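Local coordinates for effector protein hopAB3 (Pseudomonas syringae pv. maculicola, PDB 3TJY) that is a secreted virulence effector whose Pto-binding domain, a small helical bundle, is recognized by the tomato resistance protein Pto, triggering host immunity, at residues I24-M37 with F47-R61. Sequence-based numbering, arbitrary orientation.
Sequences IRTMFRNMLRGEEM and FLQHFPDMLPCGIDR. With SO4 (sulfate ion), chain B; SO4 (sulfate ion), chain D.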
ATOM      1  N   ILE A  24      -6.774  -4.690   1.704  1.00 13.62           N
ATOM      2  CA  ILE A  24      -5.460  -4.137   1.421  1.00 12.13           C
ATOM      3  C   ILE A  24      -4.723  -3.877   2.738  1.00 15.21           C
ATOM      4  O   ILE A  24      -3.535  -4.153   2.853  1.00 14.70           O
ATOM      5  CB  ILE A  24      -5.529  -2.834   0.608  1.00 12.07           C
ATOM      6  CG1 ILE A  24      -6.167  -3.089  -0.759  1.00 12.60           C
ATOM      7  CG2 ILE A  24      -4.131  -2.276   0.401  1.00 12.10           C
ATOM      8  CD1 ILE A  24      -5.423  -4.142  -1.622  1.00 14.67           C
ATOM      9  N   ARG A  25      -5.444  -3.385   3.742  1.00 11.83           N
ATOM     10  CA  ARG A  25      -4.829  -3.133   5.049  1.00 15.13           C
ATOM     11  C   ARG A  25      -4.182  -4.398   5.616  1.00 18.26           C
ATOM     12  O   ARG A  25      -3.042  -4.377   6.076  1.00 15.06           O
ATOM     13  CB  ARG A  25      -5.855  -2.566   6.039  1.00 14.05           C
ATOM     14  CG  ARG A  25      -5.259  -2.217   7.394  1.00 16.16           C
ATOM     15  CD  ARG A  25      -6.313  -1.655   8.337  1.00 13.75           C
ATOM     16  NE  ARG A  25      -5.779  -1.495   9.686  1.00 16.51           N
ATOM     17  CZ  ARG A  25      -6.529  -1.349  10.767  1.00 15.30           C
ATOM     18  NH1 ARG A  25      -7.854  -1.348  10.671  1.00 18.01           N
ATOM     19  NH2 ARG A  25      -5.952  -1.236  11.955  1.00 18.56           N
ATOM     20  N   THR A  26      -4.910  -5.506   5.566  1.00 16.44           N
ATOM     21  CA  THR A  26      -4.414  -6.779   6.071  1.00 16.33           C
ATOM     22  C   THR A  26      -3.211  -7.261   5.251  1.00 16.10           C
ATOM     23  O   THR A  26      -2.190  -7.663   5.804  1.00 21.15           O
ATOM     24  CB  THR A  26      -5.537  -7.818   6.054  1.00 18.00           C
ATOM     25  OG1 THR A  26      -6.592  -7.380   6.923  1.00 17.79           O
ATOM     26  CG2 THR A  26      -5.047  -9.198   6.516  1.00 22.90           C
HETATM   27  N   MSE A  27      -3.371  -7.227   3.928  0.56 15.71           N
HETATM   28  CA  MSE A  27      -2.320  -7.623   2.990  0.56 17.97           C
HETATM   29  C   MSE A  27      -1.031  -6.860   3.262  0.56 16.41           C
HETATM   30  O   MSE A  27       0.046  -7.451   3.356  0.56 18.88           O
HETATM   31  CB  MSE A  27      -2.751  -7.334   1.546  0.56 16.22           C
HETATM   32  CG  MSE A  27      -4.083  -7.928   1.147  0.56 19.29           C
HETATM   33 SE   MSE A  27      -3.873  -9.130  -0.358  0.56 34.98          SE
HETATM   34  CE  MSE A  27      -2.839 -10.483   0.608  0.56 28.03           C
ATOM     35  N   PHE A  28      -1.159  -5.541   3.375  1.00 15.71           N
ATOM     36  CA  PHE A  28      -0.016  -4.649   3.520  1.00 13.72           C
ATOM     37  C   PHE A  28       0.695  -4.908   4.838  1.00 16.01           C
ATOM     38  O   PHE A  28       1.914  -4.889   4.893  1.00 17.57           O
ATOM     39  CB  PHE A  28      -0.423  -3.190   3.404  1.00 14.75           C
ATOM     40  CG  PHE A  28       0.741  -2.245   3.314  1.00 13.82           C
ATOM     41  CD1 PHE A  28       1.639  -2.338   2.271  1.00 12.00           C
ATOM     42  CD2 PHE A  28       0.935  -1.269   4.279  1.00  9.56           C
ATOM     43  CE1 PHE A  28       2.713  -1.453   2.166  1.00 12.69           C
ATOM     44  CE2 PHE A  28       1.999  -0.377   4.185  1.00 13.36           C
ATOM     45  CZ  PHE A  28       2.893  -0.468   3.123  1.00 12.14           C
ATOM     46  N   ARG A  29      -0.068  -5.159   5.898  1.00 18.11           N
ATOM     47  CA  ARG A  29       0.534  -5.550   7.174  1.00 18.36           C
ATOM     48  C   ARG A  29       1.410  -6.787   6.990  1.00 17.20           C
ATOM     49  O   ARG A  29       2.546  -6.838   7.456  1.00 19.87           O
ATOM     50  CB  ARG A  29      -0.544  -5.836   8.223  1.00 20.73           C
ATOM     51  CG  ARG A  29       0.009  -6.116   9.608  1.00 19.43           C
ATOM     52  CD  ARG A  29      -1.111  -6.492  10.578  1.00 22.76           C
ATOM     53  NE  ARG A  29      -2.088  -5.416  10.658  1.00 26.80           N
ATOM     54  CZ  ARG A  29      -3.369  -5.531  10.326  1.00 24.75           C
ATOM     55  NH1 ARG A  29      -3.861  -6.692   9.927  1.00 27.42           N
ATOM     56  NH2 ARG A  29      -4.163  -4.479  10.425  1.00 26.34           N
ATOM     57  N   ASN A  30       0.870  -7.786   6.301  1.00 20.65           N
ATOM     58  CA  ASN A  30       1.603  -9.016   6.021  1.00 22.58           C
ATOM     59  C   ASN A  30       2.812  -8.780   5.115  1.00 20.25           C
ATOM     60  O   ASN A  30       3.852  -9.421   5.285  1.00 23.92           O
ATOM     61  CB  ASN A  30       0.677 -10.046   5.386  1.00 27.78           C
ATOM     62  CG  ASN A  30      -0.402 -10.512   6.330  1.00 37.13           C
ATOM     63  OD1 ASN A  30      -0.229 -10.486   7.552  1.00 35.88           O
ATOM     64  ND2 ASN A  30      -1.527 -10.955   5.770  1.00 41.29           N
HETATM   65  N   MSE A  31       2.668  -7.867   4.162  1.00 19.46           N
HETATM   66  CA  MSE A  31       3.771  -7.503   3.268  1.00 17.91           C
HETATM   67  C   MSE A  31       4.935  -6.954   4.076  1.00 17.48           C
HETATM   68  O   MSE A  31       6.093  -7.329   3.860  1.00 22.12           O
HETATM   69  CB  MSE A  31       3.317  -6.463   2.241  1.00 21.55           C
HETATM   70  CG  MSE A  31       4.441  -5.909   1.370  1.00 23.49           C
HETATM   71 SE   MSE A  31       5.071  -7.200   0.022  1.00 45.96          SE
HETATM   72  CE  MSE A  31       6.610  -6.198  -0.601  1.00 50.56           C
ATOM     73  N   LEU A  32       4.629  -6.083   5.025  1.00 18.84           N
ATOM     74  CA  LEU A  32       5.670  -5.501   5.863  1.00 18.56           C
ATOM     75  C   LEU A  32       6.344  -6.552   6.726  1.00 21.14           C
ATOM     76  O   LEU A  32       7.486  -6.368   7.143  1.00 24.23           O
ATOM     77  CB  LEU A  32       5.110  -4.375   6.738  1.00 17.57           C
ATOM     78  CG  LEU A  32       4.529  -3.185   5.991  1.00 18.50           C
ATOM     79  CD1 LEU A  32       4.153  -2.100   6.973  1.00 23.26           C
ATOM     80  CD2 LEU A  32       5.545  -2.663   4.974  1.00 15.38           C
ATOM     81  N   ARG A  33       5.624  -7.645   6.983  0.59 23.89           N
ATOM     82  CA  ARG A  33       6.137  -8.788   7.732  0.59 29.66           C
ATOM     83  C   ARG A  33       6.937  -9.720   6.832  0.59 30.10           C
ATOM     84  O   ARG A  33       7.572 -10.665   7.304  0.59 32.86           O
ATOM     85  CB  ARG A  33       4.984  -9.572   8.368  0.59 33.05           C
ATOM     86  CG  ARG A  33       4.300  -8.855   9.515  0.59 35.63           C
ATOM     87  CD  ARG A  33       2.977  -9.514   9.882  0.59 38.33           C
ATOM     88  NE  ARG A  33       2.426  -8.957  11.116  0.59 39.85           N
ATOM     89  CZ  ARG A  33       1.198  -9.194  11.569  0.59 34.43           C
ATOM     90  NH1 ARG A  33       0.797  -8.643  12.706  0.59 31.18           N
ATOM     91  NH2 ARG A  33       0.371  -9.973  10.885  0.59 30.56           N
ATOM     92  N   GLY A  34       6.885  -9.463   5.529  1.00 28.33           N
ATOM     93  CA  GLY A  34       7.666 -10.215   4.563  1.00 30.27           C
ATOM     94  C   GLY A  34       6.898 -11.162   3.657  1.00 38.30           C
ATOM     95  O   GLY A  34       7.506 -11.957   2.938  1.00 42.23           O
ATOM     96  N   GLU A  35       5.571 -11.081   3.678  1.00 33.27           N
ATOM     97  CA  GLU A  35       4.746 -12.008   2.903  1.00 28.85           C
ATOM     98  C   GLU A  35       4.176 -11.327   1.660  1.00 30.56           C
ATOM     99  O   GLU A  35       3.537 -10.281   1.759  1.00 32.77           O
ATOM    100  CB  GLU A  35       3.609 -12.555   3.772  1.00 33.89           C
ATOM    101  CG  GLU A  35       4.016 -12.867   5.206  1.00 45.47           C
ATOM    102  CD  GLU A  35       2.839 -13.297   6.075  1.00 57.66           C
ATOM    103  OE1 GLU A  35       1.780 -13.653   5.511  1.00 59.93           O
ATOM    104  OE2 GLU A  35       2.971 -13.277   7.322  1.00 57.06           O
ATOM    105  N   GLU A  36       4.408 -11.917   0.488  1.00 27.05           N
ATOM    106  CA  GLU A  36       3.876 -11.362  -0.759  1.00 31.02           C
ATOM    107  C   GLU A  36       2.396 -11.064  -0.652  1.00 31.38           C
ATOM    108  O   GLU A  36       1.642 -11.840  -0.060  1.00 30.30           O
ATOM    109  CB  GLU A  36       4.039 -12.355  -1.903  1.00 39.47           C
ATOM    110  CG  GLU A  36       5.434 -12.510  -2.436  1.00 45.33           C
ATOM    111  CD  GLU A  36       5.453 -13.448  -3.616  1.00 45.48           C
ATOM    112  OE1 GLU A  36       5.123 -14.640  -3.431  1.00 51.49           O
ATOM    113  OE2 GLU A  36       5.765 -12.988  -4.731  1.00 45.64           O
HETATM  114  N   MSE A  37       1.976  -9.960  -1.260  1.00 24.20           N
HETATM  115  CA  MSE A  37       0.556  -9.659  -1.355  1.00 26.61           C
HETATM  116  C   MSE A  37      -0.063 -10.356  -2.562  1.00 28.97           C
HETATM  117  O   MSE A  37       0.582 -10.528  -3.595  1.00 32.76           O
HETATM  118  CB  MSE A  37       0.324  -8.152  -1.443  1.00 28.38           C
HETATM  119  CG  MSE A  37       0.756  -7.386  -0.208  1.00 28.75           C
HETATM  120 SE   MSE A  37       0.380  -5.502  -0.417  0.75 32.21          SE
HETATM  121  CE  MSE A  37       1.846  -5.018  -1.466  1.00 17.68           C
ATOM    122  N   PHE A  47       0.437  -0.224  -6.557  1.00 12.84           N
ATOM    123  CA  PHE A  47       1.588  -0.395  -5.689  1.00 11.62           C
ATOM    124  C   PHE A  47       2.904  -0.142  -6.427  1.00 12.86           C
ATOM    125  O   PHE A  47       3.810   0.495  -5.882  1.00 13.09           O
ATOM    126  CB  PHE A  47       1.560  -1.771  -5.004  1.00 11.57           C
ATOM    127  CG  PHE A  47       0.792  -1.763  -3.721  1.00 12.19           C
ATOM    128  CD1 PHE A  47       1.416  -1.394  -2.539  1.00 12.38           C
ATOM    129  CD2 PHE A  47      -0.555  -2.065  -3.697  1.00 14.67           C
ATOM    130  CE1 PHE A  47       0.717  -1.332  -1.353  1.00 12.99           C
ATOM    131  CE2 PHE A  47      -1.275  -2.021  -2.498  1.00 12.86           C
ATOM    132  CZ  PHE A  47      -0.629  -1.642  -1.331  1.00 13.46           C
ATOM    133  N   LEU A  48       2.995  -0.612  -7.673  1.00 10.22           N
ATOM    134  CA  LEU A  48       4.226  -0.433  -8.447  1.00 11.97           C
ATOM    135  C   LEU A  48       4.509   1.031  -8.758  1.00 14.74           C
ATOM    136  O   LEU A  48       5.656   1.402  -9.011  1.00 15.62           O
ATOM    137  CB  LEU A  48       4.200  -1.242  -9.751  1.00 12.12           C
ATOM    138  CG  LEU A  48       4.290  -2.766  -9.632  1.00 16.08           C
ATOM    139  CD1 LEU A  48       4.146  -3.446 -10.993  1.00 13.43           C
ATOM    140  CD2 LEU A  48       5.611  -3.192  -8.944  1.00 14.67           C
ATOM    141  N   GLN A  49       3.471   1.859  -8.778  1.00 11.42           N
ATOM    142  CA  GLN A  49       3.680   3.285  -9.049  1.00 13.40           C
ATOM    143  C   GLN A  49       4.375   3.958  -7.877  1.00 15.04           C
ATOM    144  O   GLN A  49       4.955   5.037  -8.039  1.00 14.54           O
ATOM    145  CB  GLN A  49       2.356   4.015  -9.296  1.00 14.98           C
ATOM    146  CG  GLN A  49       1.615   3.607 -10.535  1.00 20.67           C
ATOM    147  CD  GLN A  49       0.315   4.370 -10.718  1.00 24.30           C
ATOM    148  OE1 GLN A  49       0.297   5.597 -10.675  1.00 20.93           O
ATOM    149  NE2 GLN A  49      -0.785   3.639 -10.923  1.00 26.31           N
ATOM    150  N   HIS A  50       4.310   3.333  -6.704  1.00 11.55           N
ATOM    151  CA  HIS A  50       4.789   3.969  -5.475  1.00  8.73           C
ATOM    152  C   HIS A  50       5.875   3.205  -4.733  1.00 11.23           C
ATOM    153  O   HIS A  50       6.640   3.787  -3.959  1.00 11.40           O
ATOM    154  CB  HIS A  50       3.623   4.236  -4.536  1.00  8.25           C
ATOM    155  CG  HIS A  50       2.573   5.099  -5.144  1.00 12.26           C
ATOM    156  ND1 HIS A  50       2.651   6.474  -5.138  1.00 13.52           N
ATOM    157  CD2 HIS A  50       1.441   4.787  -5.817  1.00 13.69           C
ATOM    158  CE1 HIS A  50       1.601   6.972  -5.769  1.00 13.95           C
ATOM    159  NE2 HIS A  50       0.850   5.971  -6.190  1.00 13.61           N
ATOM    160  N   PHE A  51       5.931   1.899  -4.960  1.00 10.06           N
ATOM    161  CA  PHE A  51       6.979   1.061  -4.387  1.00  9.79           C
ATOM    162  C   PHE A  51       7.621   0.276  -5.522  1.00  9.53           C
ATOM    163  O   PHE A  51       7.356  -0.903  -5.695  1.00 11.45           O
ATOM    164  CB  PHE A  51       6.393   0.086  -3.348  1.00  9.74           C
ATOM    165  CG  PHE A  51       5.679   0.766  -2.213  1.00  8.69           C
ATOM    166  CD1 PHE A  51       6.375   1.158  -1.080  1.00  8.81           C
ATOM    167  CD2 PHE A  51       4.308   0.999  -2.277  1.00 13.44           C
ATOM    168  CE1 PHE A  51       5.722   1.781  -0.007  1.00 10.16           C
ATOM    169  CE2 PHE A  51       3.644   1.634  -1.211  1.00 12.79           C
ATOM    170  CZ  PHE A  51       4.364   2.026  -0.081  1.00 12.99           C
ATOM    171  N   PRO A  52       8.461   0.942  -6.326  1.00  9.66           N
ATOM    172  CA  PRO A  52       8.930   0.351  -7.576  1.00  8.47           C
ATOM    173  C   PRO A  52       9.679  -0.972  -7.403  1.00  9.71           C
ATOM    174  O   PRO A  52       9.643  -1.787  -8.308  1.00 11.97           O
ATOM    175  CB  PRO A  52       9.882   1.412  -8.132  1.00 15.87           C
ATOM    176  CG  PRO A  52      10.174   2.342  -6.958  1.00 12.72           C
ATOM    177  CD  PRO A  52       8.956   2.317  -6.130  1.00 11.17           C
ATOM    178  N   ASP A  53      10.345  -1.161  -6.270  1.00 11.58           N
ATOM    179  CA  ASP A  53      11.195  -2.325  -6.073  1.00 12.76           C
ATOM    180  C   ASP A  53      10.469  -3.454  -5.350  1.00 11.64           C
ATOM    181  O   ASP A  53      11.102  -4.430  -4.948  1.00 15.08           O
ATOM    182  CB  ASP A  53      12.429  -1.954  -5.245  1.00 13.26           C
ATOM    183  CG  ASP A  53      13.286  -0.906  -5.907  1.00 21.21           C
ATOM    184  OD1 ASP A  53      13.550  -1.023  -7.119  1.00 22.69           O
ATOM    185  OD2 ASP A  53      13.713   0.035  -5.206  1.00 24.35           O
HETATM  186  N   MSE A  54       9.154  -3.342  -5.203  0.66 10.16           N
HETATM  187  CA  MSE A  54       8.416  -4.261  -4.329  0.66 12.96           C
HETATM  188  C   MSE A  54       8.554  -5.739  -4.703  0.66 14.07           C
HETATM  189  O   MSE A  54       8.722  -6.594  -3.829  0.66 13.00           O
HETATM  190  CB  MSE A  54       6.939  -3.877  -4.270  0.66 15.46           C
HETATM  191  CG  MSE A  54       6.084  -4.829  -3.449  0.66 20.90           C
HETATM  192 SE   MSE A  54       4.217  -4.274  -3.587  0.66 44.34          SE
HETATM  193  CE  MSE A  54       4.458  -3.241  -5.206  0.66  8.01           C
ATOM    194  N   LEU A  55       8.478  -6.052  -5.994  1.00 14.07           N
ATOM    195  CA  LEU A  55       8.495  -7.462  -6.382  1.00 14.80           C
ATOM    196  C   LEU A  55       9.791  -8.206  -6.041  1.00 16.38           C
ATOM    197  O   LEU A  55       9.738  -9.274  -5.428  1.00 19.74           O
ATOM    198  CB  LEU A  55       8.039  -7.676  -7.832  1.00 15.52           C
ATOM    199  CG  LEU A  55       6.615  -7.184  -8.112  1.00 16.45           C
ATOM    200  CD1 LEU A  55       6.142  -7.569  -9.505  1.00 18.49           C
ATOM    201  CD2 LEU A  55       5.627  -7.715  -7.065  1.00 20.90           C
ATOM    202  N   PRO A  56      10.955  -7.662  -6.435  1.00 16.56           N
ATOM    203  CA  PRO A  56      12.192  -8.346  -6.051  1.00 18.22           C
ATOM    204  C   PRO A  56      12.660  -8.022  -4.629  1.00 17.93           C
ATOM    205  O   PRO A  56      13.397  -8.824  -4.060  1.00 19.90           O
ATOM    206  CB  PRO A  56      13.214  -7.830  -7.075  1.00 19.44           C
ATOM    207  CG  PRO A  56      12.683  -6.465  -7.462  1.00 16.82           C
ATOM    208  CD  PRO A  56      11.189  -6.616  -7.446  1.00 17.69           C
ATOM    209  N   CYS A  57      12.243  -6.890  -4.059  1.00 16.89           N
ATOM    210  CA  CYS A  57      12.852  -6.450  -2.806  1.00 17.26           C
ATOM    211  C   CYS A  57      11.937  -6.287  -1.609  1.00 18.78           C
ATOM    212  O   CYS A  57      12.415  -5.977  -0.513  1.00 21.57           O
ATOM    213  CB  CYS A  57      13.636  -5.144  -3.002  1.00 14.95           C
ATOM    214  SG  CYS A  57      14.760  -5.150  -4.351  1.00 18.93           S
ATOM    215  N   GLY A  58      10.635  -6.460  -1.790  1.00 21.18           N
ATOM    216  CA  GLY A  58       9.719  -6.188  -0.694  1.00 19.97           C
ATOM    217  C   GLY A  58       9.559  -4.707  -0.391  1.00 19.02           C
ATOM    218  O   GLY A  58       9.973  -3.846  -1.170  1.00 14.76           O
ATOM    219  N   ILE A  59       8.941  -4.412   0.748  1.00 12.69           N
ATOM    220  CA  ILE A  59       8.722  -3.038   1.179  1.00 12.64           C
ATOM    221  C   ILE A  59       9.246  -2.871   2.603  1.00 19.76           C
ATOM    222  O   ILE A  59       9.010  -3.717   3.464  1.00 17.81           O
ATOM    223  CB  ILE A  59       7.238  -2.638   1.097  1.00 13.83           C
ATOM    224  CG1 ILE A  59       6.772  -2.582  -0.364  1.00 13.43           C
ATOM    225  CG2 ILE A  59       7.005  -1.272   1.774  1.00 15.54           C
ATOM    226  CD1 ILE A  59       5.257  -2.397  -0.514  1.00 15.13           C
ATOM    227  N   ASP A  60       9.964  -1.778   2.843  1.00 15.30           N
ATOM    228  CA  ASP A  60      10.636  -1.552   4.123  1.00 18.55           C
ATOM    229  C   ASP A  60       9.669  -0.888   5.088  1.00 14.81           C
ATOM    230  O   ASP A  60       9.235   0.228   4.848  1.00 15.57           O
ATOM    231  CB  ASP A  60      11.837  -0.638   3.886  1.00 20.44           C
ATOM    232  CG  ASP A  60      12.591  -0.297   5.152  1.00 26.64           C
ATOM    233  OD1 ASP A  60      12.281  -0.852   6.224  1.00 23.51           O
ATOM    234  OD2 ASP A  60      13.515   0.538   5.064  1.00 31.58           O
ATOM    235  N   ARG A  61       9.328  -1.568   6.177  0.51 15.19           N
ATOM    236  CA  ARG A  61       8.329  -1.030   7.093  0.51 16.06           C
ATOM    237  C   ARG A  61       8.768   0.300   7.706  0.51 15.15           C
ATOM    238  O   ARG A  61       7.937   1.085   8.162  0.51 15.33           O
ATOM    239  CB  ARG A  61       8.007  -2.035   8.207  0.51 19.48           C
ATOM    240  CG  ARG A  61       9.209  -2.492   8.999  0.51 21.16           C
ATOM    241  CD  ARG A  61       8.790  -3.024  10.359  0.51 27.96           C
ATOM    242  NE  ARG A  61       7.557  -3.800  10.286  0.51 25.07           N
ATOM    243  CZ  ARG A  61       7.510  -5.124  10.195  0.51 28.91           C
ATOM    244  NH1 ARG A  61       6.340  -5.744  10.138  0.51 20.97           N
ATOM    245  NH2 ARG A  61       8.634  -5.829  10.167  0.51 32.79           N
TER
HETATM  246  S   SO4 B   1      -2.244  -1.733  11.816  1.00 27.34           S
HETATM  247  O1  SO4 B   1      -1.167  -0.798  11.546  1.00 34.23           O
HETATM  248  O2  SO4 B   1      -3.194  -1.737  10.714  1.00 36.03           O
HETATM  249  O3  SO4 B   1      -1.662  -3.062  11.960  1.00 38.25           O
HETATM  250  O4  SO4 B   1      -2.927  -1.327  13.038  1.00 47.05           O
HETATM  251  S   SO4 D   4      -8.882  -1.520  14.079  1.00 69.60           S
HETATM  252  O1  SO4 D   4      -7.658  -0.823  14.473  1.00 63.96           O
HETATM  253  O2  SO4 D   4      -9.668  -0.677  13.178  1.00 65.35           O
HETATM  254  O3  SO4 D   4      -8.530  -2.767  13.401  1.00 72.94           O
HETATM  255  O4  SO4 D   4      -9.677  -1.836  15.264  1.00 72.50           O
HETATM  256  O   HOH W   1       3.502  -5.793   9.833  1.00 25.77           O
HETATM  257  O   HOH W   2       8.465  -6.873   2.443  1.00 26.44           O
HETATM  258  O   HOH W   3       9.430  -4.495   6.093  1.00 24.44           O
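Met37, modelled as selenomethionine, lies over one face of the Phe47 ring: its CE is 3.9 Å from the ring centroid and 15° off the normal, a CH-pi contact, and its selenium sits above the same face, making this a Met-aromatic contact. The bend at chi3 (-80°) folds that methyl back over the ring. Ile24 approaches differently, with CG2 in the ring plane, 4.0 Å from Phe47 CZ. Phe28 meets Phe47 obliquely through CD1, while at its edge CE1 touches Ile59 CD1 at 3.8 Å. That same Ile59 methyl rests on a face of Phe51, and Ile59 CG2 meets Leu32 CD2. Leu14 of helix 3-16 and Leu69 of helix 64-77 extend this core of the Pto-binding bundle. Farther along, in one of two Arg61 conformers, Leu32 O lies over a guanidinium face, 3.3 Å from Arg61 NH1, too poorly angled for hydrogen bonding. In that conformer NH1 instead donates to water 1, 2.9 Å away, which donates to Arg29 O. Waters 2 and 3 similarly join Met31 O and Leu32 O to the backbone of 59-61. The chemistry thus divides: apolar and aromatic contacts join helix 21-32 and Met37 to 47-59, whereas waters bridge carbonyls near the helix's C-terminal end to 59-61, beside backbone bonds such as Gly34 N to Met31 O.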